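N-acetyltransferase (Trypanosoma brucei, PDB 3I3G) probably catalyses the transfer of an acetyl group from acetyl-CoA to D-glucosamine 6-phosphate, a step toward UDP-N-acetylglucosamine. Local coordinates at residues 20-34 against 66-80. Residues are numbered along the deposited sequence; the frame is centred on the assembly and turned at random.
Sequences DLELRVLEESDLSSH and TKVFCHQPTGRIVGS. Unlike the reference sequence in segment 66-80: Arg76 (reference Gly).
Leu23 lays its CD1 methyl over the centre of the Phe69 ring, 4.1 Å from the centroid and 11° off the ring normal, a CH-pi contact. Its CG stands anti to the backbone N (chi1 180°), which carries the branch over the ring while CB meets CE1. The two form a non-hydrogen-bonded pair where outer strand 21-25 runs antiparallel to 66-71; both, being apolar, suit a face on which Leu117 and Ala116 of helix 113-127 pack.

On the other face, Arg24 is long enough to reach Asp30 beside helix 31-38. Its guanidinium meets the carboxylate end-on, NH1 to OD2 at 2.7 Å and NH2 to OD1 at 3.0 Å, on the syn sides but twisted, NH2 lying 32° out of the carboxylate plane. Glu27 OE1 sits over one guanidinium face, a purely electrostatic partner. NH2 also makes a weak hydrogen bond to Cys70 SG.

Two side-chain hydrogen bonds tie the helix to strand 76-86. Ser33, small enough for close approach, takes the Ile77 N-H on OG almost straight (3.0 Å, 174°). The His34 ring turns its edge to Ser80, NE2 bonding OG at 2.8 Å; Phe89 of the second subunit also meets this ring.

Hairpin 66-80 thus pairs with strand 21-25 and receives the first helix of the GNAT fold. Arg24 probably favours the carboxylate form of buried Asp30, whose OD2 also accepts from Glu27 N, which would help to hold the turn.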
ATOM      1  N   ASP A  20     -11.724  29.558   6.038  1.00 23.65           N
ATOM      2  CA  ASP A  20     -12.314  28.883   7.186  1.00 23.25           C
ATOM      3  C   ASP A  20     -11.960  27.367   7.213  1.00 22.84           C
ATOM      4  O   ASP A  20     -12.572  26.598   7.951  1.00 22.76           O
ATOM      5  CB  ASP A  20     -13.815  29.033   7.195  1.00 23.41           C
ATOM      6  CG  ASP A  20     -14.289  30.394   7.706  1.00 23.73           C
ATOM      7  OD1 ASP A  20     -15.210  30.924   7.136  1.00 24.18           O
ATOM      8  OD2 ASP A  20     -13.767  30.870   8.679  1.00 24.33           O
ATOM      9  N   LEU A  21     -10.988  26.973   6.414  1.00 22.29           N
ATOM     10  CA  LEU A  21     -10.568  25.580   6.337  1.00 21.76           C
ATOM     11  C   LEU A  21      -9.348  25.334   7.173  1.00 21.38           C
ATOM     12  O   LEU A  21      -8.508  26.174   7.303  1.00 21.32           O
ATOM     13  CB  LEU A  21     -10.223  25.191   4.921  1.00 21.80           C
ATOM     14  CG  LEU A  21     -11.324  25.138   3.915  1.00 21.88           C
ATOM     15  CD1 LEU A  21     -10.779  24.966   2.549  1.00 21.91           C
ATOM     16  CD2 LEU A  21     -12.283  24.076   4.209  1.00 21.84           C
ATOM     17  N   GLU A  22      -9.256  24.129   7.672  1.00 20.83           N
ATOM     18  CA  GLU A  22      -8.079  23.724   8.425  1.00 20.43           C
ATOM     19  C   GLU A  22      -7.614  22.344   7.985  1.00 19.89           C
ATOM     20  O   GLU A  22      -8.420  21.426   7.830  1.00 19.72           O
ATOM     21  CB  GLU A  22      -8.364  23.734   9.927  1.00 20.54           C
ATOM     22  CG  GLU A  22      -9.529  22.859  10.345  1.00 21.26           C
ATOM     23  CD  GLU A  22      -9.794  22.918  11.837  1.00 22.26           C
ATOM     24  OE1 GLU A  22     -10.710  22.207  12.307  1.00 22.44           O
ATOM     25  OE2 GLU A  22      -9.086  23.675  12.536  1.00 22.79           O
ATOM     26  N   LEU A  23      -6.310  22.211   7.776  1.00 19.34           N
ATOM     27  CA  LEU A  23      -5.715  20.932   7.419  1.00 18.82           C
ATOM     28  C   LEU A  23      -5.194  20.254   8.678  1.00 18.46           C
ATOM     29  O   LEU A  23      -4.321  20.788   9.360  1.00 18.41           O
ATOM     30  CB  LEU A  23      -4.577  21.136   6.419  1.00 18.83           C
ATOM     31  CG  LEU A  23      -3.839  19.887   5.936  1.00 18.90           C
ATOM     32  CD1 LEU A  23      -4.810  18.875   5.358  1.00 18.88           C
ATOM     33  CD2 LEU A  23      -2.782  20.261   4.911  1.00 19.07           C
ATOM     34  N   ARG A  24      -5.737  19.082   8.990  1.00 17.93           N
ATOM     35  CA  ARG A  24      -5.372  18.386  10.216  1.00 17.57           C
ATOM     36  C   ARG A  24      -5.580  16.878  10.110  1.00 17.25           C
ATOM     37  O   ARG A  24      -6.098  16.379   9.111  1.00 17.13           O
ATOM     38  CB  ARG A  24      -6.173  18.939  11.397  1.00 17.51           C
ATOM     39  CG  ARG A  24      -7.682  18.897  11.196  1.00 17.47           C
ATOM     40  CD  ARG A  24      -8.422  19.311  12.459  1.00 17.21           C
ATOM     41  NE  ARG A  24      -9.870  19.299  12.277  1.00 17.18           N
ATOM     42  CZ  ARG A  24     -10.615  18.198  12.302  1.00 16.88           C
ATOM     43  NH1 ARG A  24     -10.048  17.015  12.496  1.00 16.84           N
ATOM     44  NH2 ARG A  24     -11.928  18.278  12.129  1.00 16.73           N
ATOM     45  N   VAL A  25      -5.172  16.158  11.149  1.00 17.03           N
ATOM     46  CA  VAL A  25      -5.341  14.711  11.186  0.50 16.89           C
ATOM     47  C   VAL A  25      -6.795  14.342  11.456  1.00 16.82           C
ATOM     48  O   VAL A  25      -7.498  15.040  12.188  1.00 16.75           O
ATOM     49  CB  VAL A  25      -4.452  14.065  12.265  0.50 16.93           C
ATOM     50  CG1 VAL A  25      -2.991  14.407  12.021  0.50 16.89           C
ATOM     51  CG2 VAL A  25      -4.889  14.515  13.650  0.50 16.81           C
ATOM     52  N   LEU A  26      -7.239  13.242  10.857  1.00 16.71           N
ATOM     53  CA  LEU A  26      -8.597  12.754  11.047  1.00 16.69           C
ATOM     54  C   LEU A  26      -8.833  12.387  12.511  1.00 16.70           C
ATOM     55  O   LEU A  26      -7.991  11.743  13.135  1.00 16.70           O
ATOM     56  CB  LEU A  26      -8.836  11.530  10.164  1.00 16.72           C
ATOM     57  CG  LEU A  26     -10.192  10.836  10.285  1.00 16.60           C
ATOM     58  CD1 LEU A  26     -11.280  11.702   9.680  1.00 16.54           C
ATOM     59  CD2 LEU A  26     -10.153   9.478   9.608  1.00 16.59           C
ATOM     60  N   GLU A  27      -9.973  12.800  13.058  1.00 16.57           N
ATOM     61  CA  GLU A  27     -10.331  12.416  14.423  1.00 16.58           C
ATOM     62  C   GLU A  27     -11.723  11.793  14.520  1.00 16.35           C
ATOM     63  O   GLU A  27     -12.527  11.889  13.591  1.00 16.20           O
ATOM     64  CB  GLU A  27     -10.168  13.587  15.399  1.00 16.68           C
ATOM     65  CG  GLU A  27     -10.569  14.945  14.854  1.00 17.55           C
ATOM     66  CD  GLU A  27      -9.927  16.085  15.626  1.00 18.54           C
ATOM     67  OE1 GLU A  27     -10.489  17.200  15.638  1.00 19.28           O
ATOM     68  OE2 GLU A  27      -8.855  15.865  16.228  1.00 19.38           O
ATOM     69  N   GLU A  28     -11.993  11.148  15.650  1.00 16.13           N
ATOM     70  CA  GLU A  28     -13.210  10.359  15.817  1.00 15.99           C
ATOM     71  C   GLU A  28     -14.481  11.143  15.496  1.00 15.73           C
ATOM     72  O   GLU A  28     -15.426  10.597  14.928  1.00 15.65           O
ATOM     73  CB  GLU A  28     -13.280   9.776  17.232  1.00 16.11           C
ATOM     74  CG  GLU A  28     -14.310   8.671  17.396  1.00 16.57           C
ATOM     75  CD  GLU A  28     -14.220   7.980  18.742  1.00 17.26           C
ATOM     76  OE1 GLU A  28     -13.294   8.297  19.518  1.00 17.78           O
ATOM     77  OE2 GLU A  28     -15.075   7.116  19.022  1.00 17.56           O
ATOM     78  N   SER A  29     -14.504  12.424  15.854  1.00 15.43           N
ATOM     79  CA  SER A  29     -15.683  13.255  15.615  1.00 15.22           C
ATOM     80  C   SER A  29     -15.917  13.526  14.128  1.00 15.00           C
ATOM     81  O   SER A  29     -16.984  14.002  13.739  1.00 14.93           O
ATOM     82  CB  SER A  29     -15.574  14.578  16.379  1.00 15.23           C
ATOM     83  OG  SER A  29     -15.420  14.354  17.772  1.00 15.42           O
ATOM     84  N   ASP A  30     -14.919  13.218  13.303  1.00 14.69           N
ATOM     85  CA  ASP A  30     -14.990  13.471  11.862  1.00 14.49           C
ATOM     86  C   ASP A  30     -15.527  12.279  11.069  1.00 14.30           C
ATOM     87  O   ASP A  30     -15.954  12.428   9.925  1.00 14.16           O
ATOM     88  CB  ASP A  30     -13.604  13.811  11.305  1.00 14.45           C
ATOM     89  CG  ASP A  30     -12.947  14.976  12.015  1.00 14.52           C
ATOM     90  OD1 ASP A  30     -13.662  15.890  12.479  1.00 14.30           O
ATOM     91  OD2 ASP A  30     -11.699  14.981  12.094  1.00 14.80           O
ATOM     92  N   LEU A  31     -15.490  11.099  11.676  1.00 14.08           N
ATOM     93  CA  LEU A  31     -15.689   9.846  10.942  1.00 14.01           C
ATOM     94  C   LEU A  31     -16.943   9.785  10.063  1.00 13.87           C
ATOM     95  O   LEU A  31     -16.872   9.364   8.908  1.00 13.86           O
ATOM     96  CB  LEU A  31     -15.635   8.648  11.895  1.00 14.03           C
ATOM     97  CG  LEU A  31     -14.314   8.515  12.660  1.00 14.22           C
ATOM     98  CD1 LEU A  31     -14.315   7.282  13.545  1.00 14.29           C
ATOM     99  CD2 LEU A  31     -13.140   8.474  11.696  1.00 14.24           C
ATOM    100  N   SER A  32     -18.086  10.194  10.603  1.00 13.77           N
ATOM    101  CA  SER A  32     -19.339  10.147   9.853  0.50 13.63           C
ATOM    102  C   SER A  32     -19.297  11.064   8.633  1.00 13.56           C
ATOM    103  O   SER A  32     -19.649  10.656   7.527  1.00 13.53           O
ATOM    104  CB  SER A  32     -20.523  10.511  10.750  0.50 13.65           C
ATOM    105  OG  SER A  32     -20.438  11.856  11.189  0.50 13.79           O
ATOM    106  N   SER A  33     -18.870  12.306   8.841  1.00 13.41           N
ATOM    107  CA  SER A  33     -18.769  13.267   7.748  1.00 13.32           C
ATOM    108  C   SER A  33     -17.728  12.804   6.736  1.00 13.27           C
ATOM    109  O   SER A  33     -17.867  13.023   5.532  1.00 13.17           O
ATOM    110  CB  SER A  33     -18.402  14.651   8.285  1.00 13.28           C
ATOM    111  OG  SER A  33     -18.360  15.605   7.240  1.00 13.26           O
ATOM    112  N   HIS A  34     -16.683  12.157   7.242  1.00 13.23           N
ATOM    113  CA  HIS A  34     -15.607  11.641   6.408  1.00 13.35           C
ATOM    114  C   HIS A  34     -16.117  10.549   5.467  1.00 13.53           C
ATOM    115  O   HIS A  34     -15.765  10.520   4.287  1.00 13.44           O
ATOM    116  CB  HIS A  34     -14.480  11.105   7.295  1.00 13.25           C
ATOM    117  CG  HIS A  34     -13.265  10.668   6.538  1.00 13.06           C
ATOM    118  ND1 HIS A  34     -12.868   9.349   6.466  1.00 12.68           N
ATOM    119  CD2 HIS A  34     -12.357  11.374   5.825  1.00 12.82           C
ATOM    120  CE1 HIS A  34     -11.769   9.262   5.739  1.00 12.60           C
ATOM    121  NE2 HIS A  34     -11.437  10.476   5.338  1.00 12.86           N
ATOM    122  N   THR A  66      -4.289   9.720   8.203  1.00 15.60           N
ATOM    123  CA  THR A  66      -5.260  10.378   7.339  1.00 15.32           C
ATOM    124  C   THR A  66      -5.337  11.870   7.640  1.00 15.14           C
ATOM    125  O   THR A  66      -5.623  12.274   8.768  1.00 15.00           O
ATOM    126  CB  THR A  66      -6.664   9.756   7.476  1.00 15.28           C
ATOM    127  OG1 THR A  66      -6.603   8.358   7.165  1.00 15.37           O
ATOM    128  CG2 THR A  66      -7.638  10.437   6.526  1.00 15.34           C
ATOM    129  N   LYS A  67      -5.067  12.682   6.625  1.00 14.92           N
ATOM    130  CA  LYS A  67      -5.180  14.127   6.752  1.00 14.86           C
ATOM    131  C   LYS A  67      -6.459  14.582   6.066  1.00 14.72           C
ATOM    132  O   LYS A  67      -6.814  14.076   5.004  1.00 14.61           O
ATOM    133  CB  LYS A  67      -3.970  14.822   6.128  1.00 14.93           C
ATOM    134  CG  LYS A  67      -2.635  14.392   6.715  1.00 15.26           C
ATOM    135  CD  LYS A  67      -2.575  14.664   8.211  1.00 16.08           C
ATOM    136  CE  LYS A  67      -2.541  16.154   8.507  1.00 16.41           C
ATOM    137  NZ  LYS A  67      -1.233  16.766   8.141  1.00 16.97           N
ATOM    138  N   VAL A  68      -7.153  15.534   6.680  1.00 14.62           N
ATOM    139  CA  VAL A  68      -8.410  16.020   6.129  1.00 14.65           C
ATOM    140  C   VAL A  68      -8.475  17.541   6.123  1.00 14.73           C
ATOM    141  O   VAL A  68      -7.843  18.207   6.943  1.00 14.68           O
ATOM    142  CB  VAL A  68      -9.618  15.495   6.933  1.00 14.64           C
ATOM    143  CG1 VAL A  68      -9.682  13.978   6.873  1.00 14.53           C
ATOM    144  CG2 VAL A  68      -9.544  15.978   8.375  1.00 14.53           C
ATOM    145  N   PHE A  69      -9.240  18.081   5.183  1.00 14.84           N
ATOM    146  CA  PHE A  69      -9.610  19.485   5.224  1.00 15.05           C
ATOM    147  C   PHE A  69     -10.978  19.598   5.873  1.00 15.25           C
ATOM    148  O   PHE A  69     -11.916  18.897   5.489  1.00 15.12           O
ATOM    149  CB  PHE A  69      -9.632  20.095   3.824  1.00 15.02           C
ATOM    150  CG  PHE A  69      -8.330  20.721   3.418  1.00 15.00           C
ATOM    151  CD1 PHE A  69      -7.911  21.907   3.998  1.00 14.91           C
ATOM    152  CD2 PHE A  69      -7.529  20.128   2.458  1.00 14.90           C
ATOM    153  CE1 PHE A  69      -6.713  22.488   3.629  1.00 15.00           C
ATOM    154  CE2 PHE A  69      -6.331  20.706   2.085  1.00 14.67           C
ATOM    155  CZ  PHE A  69      -5.923  21.887   2.672  1.00 14.99           C
ATOM    156  N   CYS A  70     -11.086  20.475   6.864  1.00 15.55           N
ATOM    157  CA  CYS A  70     -12.330  20.641   7.598  1.00 16.02           C
ATOM    158  C   CYS A  70     -12.800  22.089   7.570  1.00 16.20           C
ATOM    159  O   CYS A  70     -12.021  23.012   7.808  1.00 16.29           O
ATOM    160  CB  CYS A  70     -12.155  20.175   9.048  1.00 16.00           C
ATOM    161  SG  CYS A  70     -13.563  20.510  10.141  1.00 16.79           S
ATOM    162  N   HIS A  71     -14.077  22.281   7.261  1.00 16.47           N
ATOM    163  CA  HIS A  71     -14.703  23.584   7.414  1.00 16.82           C
ATOM    164  C   HIS A  71     -14.982  23.787   8.899  1.00 17.10           C
ATOM    165  O   HIS A  71     -16.003  23.337   9.418  1.00 17.13           O
ATOM    166  CB  HIS A  71     -15.996  23.658   6.603  1.00 16.74           C
ATOM    167  CG  HIS A  71     -16.653  25.002   6.637  1.00 16.79           C
ATOM    168  ND1 HIS A  71     -17.830  25.239   7.316  1.00 16.86           N
ATOM    169  CD2 HIS A  71     -16.292  26.185   6.086  1.00 16.77           C
ATOM    170  CE1 HIS A  71     -18.169  26.509   7.175  1.00 16.92           C
ATOM    171  NE2 HIS A  71     -17.252  27.104   6.434  1.00 16.75           N
ATOM    172  N   GLN A  72     -14.056  24.454   9.580  1.00 17.48           N
ATOM    173  CA  GLN A  72     -14.094  24.567  11.038  1.00 17.87           C
ATOM    174  C   GLN A  72     -15.452  24.950  11.626  1.00 17.80           C
ATOM    175  O   GLN A  72     -15.898  24.344  12.600  1.00 17.89           O
ATOM    176  CB  GLN A  72     -13.018  25.533  11.537  1.00 18.05           C
ATOM    177  CG  GLN A  72     -11.783  24.845  12.089  1.00 19.22           C
ATOM    178  CD  GLN A  72     -10.988  25.744  13.014  1.00 20.47           C
ATOM    179  OE1 GLN A  72     -10.611  25.345  14.118  1.00 21.38           O
ATOM    180  NE2 GLN A  72     -10.740  26.972  12.574  1.00 21.17           N
ATOM    181  N   PRO A  73     -16.107  25.965  11.045  1.00 17.80           N
ATOM    182  CA  PRO A  73     -17.367  26.459  11.595  1.00 17.74           C
ATOM    183  C   PRO A  73     -18.412  25.360  11.786  1.00 17.67           C
ATOM    184  O   PRO A  73     -19.134  25.363  12.782  1.00 17.84           O
ATOM    185  CB  PRO A  73     -17.837  27.467  10.542  1.00 17.76           C
ATOM    186  CG  PRO A  73     -16.585  27.924   9.876  1.00 17.79           C
ATOM    187  CD  PRO A  73     -15.678  26.726   9.859  1.00 17.73           C
ATOM    188  N   THR A  74     -18.487  24.431  10.838  1.00 17.43           N
ATOM    189  CA  THR A  74     -19.490  23.370  10.888  1.00 17.20           C
ATOM    190  C   THR A  74     -18.860  21.999  11.115  1.00 16.91           C
ATOM    191  O   THR A  74     -19.547  21.045  11.478  1.00 16.97           O
ATOM    192  CB  THR A  74     -20.317  23.315   9.593  1.00 17.22           C
ATOM    193  OG1 THR A  74     -19.450  23.049   8.483  1.00 17.40           O
ATOM    194  CG2 THR A  74     -21.043  24.632   9.364  1.00 17.34           C
ATOM    195  N   GLY A  75     -17.554  21.908  10.890  1.00 16.51           N
ATOM    196  CA  GLY A  75     -16.835  20.650  11.046  1.00 16.11           C
ATOM    197  C   GLY A  75     -16.996  19.716   9.859  1.00 15.74           C
ATOM    198  O   GLY A  75     -16.594  18.554   9.919  1.00 15.70           O
ATOM    199  N   ARG A  76     -17.581  20.217   8.776  1.00 15.35           N
ATOM    200  CA  ARG A  76     -17.795  19.382   7.599  1.00 15.01           C
ATOM    201  C   ARG A  76     -16.471  19.024   6.931  1.00 14.69           C
ATOM    202  O   ARG A  76     -15.631  19.891   6.686  1.00 14.57           O
ATOM    203  CB  ARG A  76     -18.735  20.062   6.598  1.00 15.05           C
ATOM    204  CG  ARG A  76     -19.389  19.086   5.628  1.00 15.22           C
ATOM    205  CD  ARG A  76     -20.426  19.765   4.747  1.00 15.56           C
ATOM    206  NE  ARG A  76     -19.812  20.566   3.695  1.00 15.87           N
ATOM    207  CZ  ARG A  76     -19.479  20.095   2.499  1.00 16.11           C
ATOM    208  NH1 ARG A  76     -19.700  18.822   2.201  1.00 16.53           N
ATOM    209  NH2 ARG A  76     -18.925  20.895   1.600  1.00 16.63           N
ATOM    210  N   ILE A  77     -16.288  17.739   6.649  1.00 14.36           N
ATOM    211  CA  ILE A  77     -15.069  17.253   6.017  1.00 14.01           C
ATOM    212  C   ILE A  77     -15.191  17.347   4.501  1.00 13.86           C
ATOM    213  O   ILE A  77     -16.052  16.703   3.901  1.00 13.84           O
ATOM    214  CB  ILE A  77     -14.774  15.795   6.417  1.00 14.03           C
ATOM    215  CG1 ILE A  77     -14.737  15.658   7.941  1.00 14.00           C
ATOM    216  CG2 ILE A  77     -13.463  15.327   5.802  1.00 13.99           C
ATOM    217  CD1 ILE A  77     -13.593  16.409   8.601  1.00 14.07           C
ATOM    218  N   VAL A  78     -14.323  18.145   3.886  1.00 13.58           N
ATOM    219  CA  VAL A  78     -14.427  18.427   2.457  1.00 13.39           C
ATOM    220  C   VAL A  78     -13.211  17.957   1.663  1.00 13.24           C
ATOM    221  O   VAL A  78     -13.136  18.163   0.452  1.00 13.15           O
ATOM    222  CB  VAL A  78     -14.637  19.931   2.202  1.00 13.36           C
ATOM    223  CG1 VAL A  78     -15.933  20.399   2.846  1.00 13.57           C
ATOM    224  CG2 VAL A  78     -13.454  20.728   2.728  1.00 13.44           C
ATOM    225  N   GLY A  79     -12.263  17.324   2.347  1.00 13.07           N
ATOM    226  CA  GLY A  79     -11.071  16.803   1.688  1.00 12.99           C
ATOM    227  C   GLY A  79     -10.362  15.767   2.535  1.00 12.88           C
ATOM    228  O   GLY A  79     -10.307  15.888   3.759  1.00 12.86           O
ATOM    229  N   SER A  80      -9.820  14.742   1.886  1.00 12.92           N
ATOM    230  CA  SER A  80      -9.110  13.691   2.602  1.00 12.92           C
ATOM    231  C   SER A  80      -8.050  13.012   1.742  1.00 13.01           C
ATOM    232  O   SER A  80      -8.208  12.875   0.528  1.00 12.95           O
ATOM    233  CB  SER A  80     -10.091  12.644   3.132  1.00 12.90           C
ATOM    234  OG  SER A  80      -9.412  11.641   3.872  1.00 12.71           O
TER
HETATM  235  O   HOH W   1     -17.248  29.908   5.946  1.00 34.58           O
HETATM  236  O   HOH W   2      -1.750  19.067   9.505  1.00 37.98           O
HETATM  237  O   HOH W   3     -15.908  16.962  11.921  1.00 16.32           O
HETATM  238  O   HOH W   4     -18.253  15.299   3.902  1.00 12.29           O